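PDB 5FA9: peptide methionine sulfoxide reductase MsrA from Treponema denticola ATCC 35405, which probably repairs oxidised proteins by reducing methionine sulfoxide back to methionine, as a fusion of MsrA and MsrB reductase modules. Local coordinates for residues I5-G10 with T94-V99. The protein carries 2 engineered substitutions. Numbering follows the deposited sequence.
Sequences IYLAGG and TGIYYV
Y6 and Y97 grip each other through both backbone polar groups. Y97 N donates to Y6 O at 2.8 Å with an N-H...O angle of 175°, whereas the return bond, from Y6 N to Y97 O, bends to 144°. Two residues on, A8 and G95 form a second such pair, with A8 N 2.9 Å from G95 O. A8 O also receives a CA-H...O contact from T94 CA, at 3.2 Å.

On the sheet face shared by Y6, A8 and Y97, the CB atoms of Y6 and Y97 abut. The Y97 ring, its CG anti to the carbonyl carbon (chi1 -49°), runs back along its own strand toward G95 until its edge, at CE2, meets A8 CB across the pair, 3.8 Å away. One face of the ring lies over G95, whose C sits 4.0 Å from the ring plane and toward the rim; a beta carbon there would run into Y97 OH. On the opposite face of the sheet, L7 and I96 form the intervening non-hydrogen-bonded pair and lie side by side, L7 CD2 3.7 Å from I96 CG2; I5 CD1 comes within 4.1 Å of the same I96 CG2 and packs against Y97 O.

These antiparallel strands, 2-8 and 95-98, are neighbours inside the mixed sheet of the MsrA module. Past A8, strand 2-8 leads through G9 and G10 to S11, an engineered residue at the predicted active-site position.

Further out, Y97 OH is hydrogen-bonded to E125 on neighbouring strand 125-128, and Y6 OH to E4. Y72 OH bonds to A8 O from helix 65-74, which with helix 104-115 covers I96.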
loop_
_atom_site.group_PDB
_atom_site.type_symbol
_atom_site.label_atom_id
_atom_site.label_comp_id
_atom_site.label_asym_id
_atom_site.label_seq_id
_atom_site.Cartn_x
_atom_site.Cartn_y
_atom_site.Cartn_z
ATOM N N ILE B 5 4.647 -1.856 -7.409
ATOM C CA ILE B 5 5.386 -2.497 -8.488
ATOM C C ILE B 5 6.552 -1.590 -8.888
ATOM O O ILE B 5 6.472 -0.369 -8.746
ATOM C CB ILE B 5 4.470 -2.789 -9.703
ATOM C CG1 ILE B 5 5.198 -3.627 -10.759
ATOM C CG2 ILE B 5 3.927 -1.495 -10.296
ATOM C CD1 ILE B 5 5.519 -5.033 -10.307
ATOM N N TYR B 6 7.640 -2.184 -9.370
ATOM C CA TYR B 6 8.828 -1.415 -9.721
ATOM C C TYR B 6 9.142 -1.542 -11.208
ATOM O O TYR B 6 9.332 -2.646 -11.720
ATOM C CB TYR B 6 10.024 -1.870 -8.881
ATOM C CG TYR B 6 9.866 -1.600 -7.398
ATOM C CD1 TYR B 6 9.062 -2.409 -6.604
ATOM C CD2 TYR B 6 10.523 -0.536 -6.794
ATOM C CE1 TYR B 6 8.914 -2.165 -5.252
ATOM C CE2 TYR B 6 10.383 -0.285 -5.441
ATOM C CZ TYR B 6 9.576 -1.101 -4.676
ATOM O OH TYR B 6 9.435 -0.853 -3.329
ATOM N N LEU B 7 9.197 -0.406 -11.896
ATOM C CA LEU B 7 9.366 -0.398 -13.346
ATOM C C LEU B 7 10.584 0.406 -13.793
ATOM O O LEU B 7 10.711 1.590 -13.481
ATOM C CB LEU B 7 8.107 0.156 -14.017
ATOM C CG LEU B 7 6.803 -0.582 -13.708
ATOM C CD1 LEU B 7 5.626 0.108 -14.375
ATOM C CD2 LEU B 7 6.894 -2.037 -14.142
ATOM N N ALA B 8 11.476 -0.249 -14.528
ATOM C CA ALA B 8 12.630 0.418 -15.115
ATOM C C ALA B 8 12.443 0.563 -16.622
ATOM O O ALA B 8 12.441 -0.428 -17.351
ATOM C CB ALA B 8 13.906 -0.348 -14.806
ATOM N N GLY B 9 12.277 1.798 -17.082
ATOM C CA GLY B 9 12.053 2.059 -18.492
ATOM C C GLY B 9 12.839 3.244 -19.019
ATOM O O GLY B 9 12.282 4.123 -19.676
ATOM N N GLY B 10 14.136 3.268 -18.730
ATOM C CA GLY B 10 14.992 4.358 -19.162
ATOM C C GLY B 10 15.152 5.418 -18.090
ATOM O O GLY B 10 15.080 5.119 -16.899
ATOM N N THR B 94 15.588 -2.227 -19.575
ATOM C CA THR B 94 14.183 -2.379 -19.225
ATOM C C THR B 94 13.977 -3.573 -18.303
ATOM O O THR B 94 14.570 -4.634 -18.501
ATOM C CB THR B 94 13.302 -2.546 -20.475
ATOM O OG1 THR B 94 13.814 -3.614 -21.282
ATOM C CG2 THR B 94 13.291 -1.265 -21.290
ATOM N N GLY B 95 13.136 -3.393 -17.290
ATOM C CA GLY B 95 12.861 -4.457 -16.346
ATOM C C GLY B 95 11.627 -4.220 -15.501
ATOM O O GLY B 95 11.235 -3.079 -15.253
ATOM N N ILE B 96 11.015 -5.312 -15.055
ATOM C CA ILE B 96 9.875 -5.247 -14.151
ATOM C C ILE B 96 10.213 -6.004 -12.875
ATOM O O ILE B 96 10.442 -7.213 -12.902
ATOM C CB ILE B 96 8.602 -5.834 -14.787
ATOM C CG1 ILE B 96 8.289 -5.127 -16.107
ATOM C CG2 ILE B 96 7.427 -5.726 -13.827
ATOM C CD1 ILE B 96 7.150 -5.753 -16.882
ATOM N N TYR B 97 10.244 -5.288 -11.756
ATOM C CA TYR B 97 10.685 -5.872 -10.496
ATOM C C TYR B 97 9.548 -5.931 -9.485
ATOM O O TYR B 97 8.830 -4.951 -9.283
ATOM C CB TYR B 97 11.860 -5.076 -9.928
ATOM C CG TYR B 97 12.950 -4.816 -10.943
ATOM C CD1 TYR B 97 13.853 -5.812 -11.292
ATOM C CD2 TYR B 97 13.073 -3.575 -11.556
ATOM C CE1 TYR B 97 14.850 -5.579 -12.223
ATOM C CE2 TYR B 97 14.066 -3.333 -12.487
ATOM C CZ TYR B 97 14.951 -4.336 -12.817
ATOM O OH TYR B 97 15.940 -4.098 -13.743
ATOM N N TYR B 98 9.395 -7.086 -8.848
ATOM C CA TYR B 98 8.291 -7.304 -7.924
ATOM C C TYR B 98 8.781 -7.520 -6.499
ATOM O O TYR B 98 9.864 -8.062 -6.274
ATOM C CB TYR B 98 7.448 -8.502 -8.372
ATOM C CG TYR B 98 8.221 -9.801 -8.462
ATOM C CD1 TYR B 98 8.347 -10.636 -7.358
ATOM C CD2 TYR B 98 8.821 -10.194 -9.652
ATOM C CE1 TYR B 98 9.052 -11.822 -7.434
ATOM C CE2 TYR B 98 9.528 -11.380 -9.737
ATOM C CZ TYR B 98 9.640 -12.189 -8.627
ATOM O OH TYR B 98 10.342 -13.371 -8.706
ATOM N N VAL B 99 7.969 -7.094 -5.540
ATOM C CA VAL B 99 8.231 -7.355 -4.134
ATOM C C VAL B 99 7.145 -8.292 -3.614
ATOM O O VAL B 99 7.263 -8.882 -2.539
ATOM C CB VAL B 99 8.261 -6.045 -3.318
ATOM C CG1 VAL B 99 6.871 -5.437 -3.245
ATOM C CG2 VAL B 99 8.814 -6.283 -1.928
#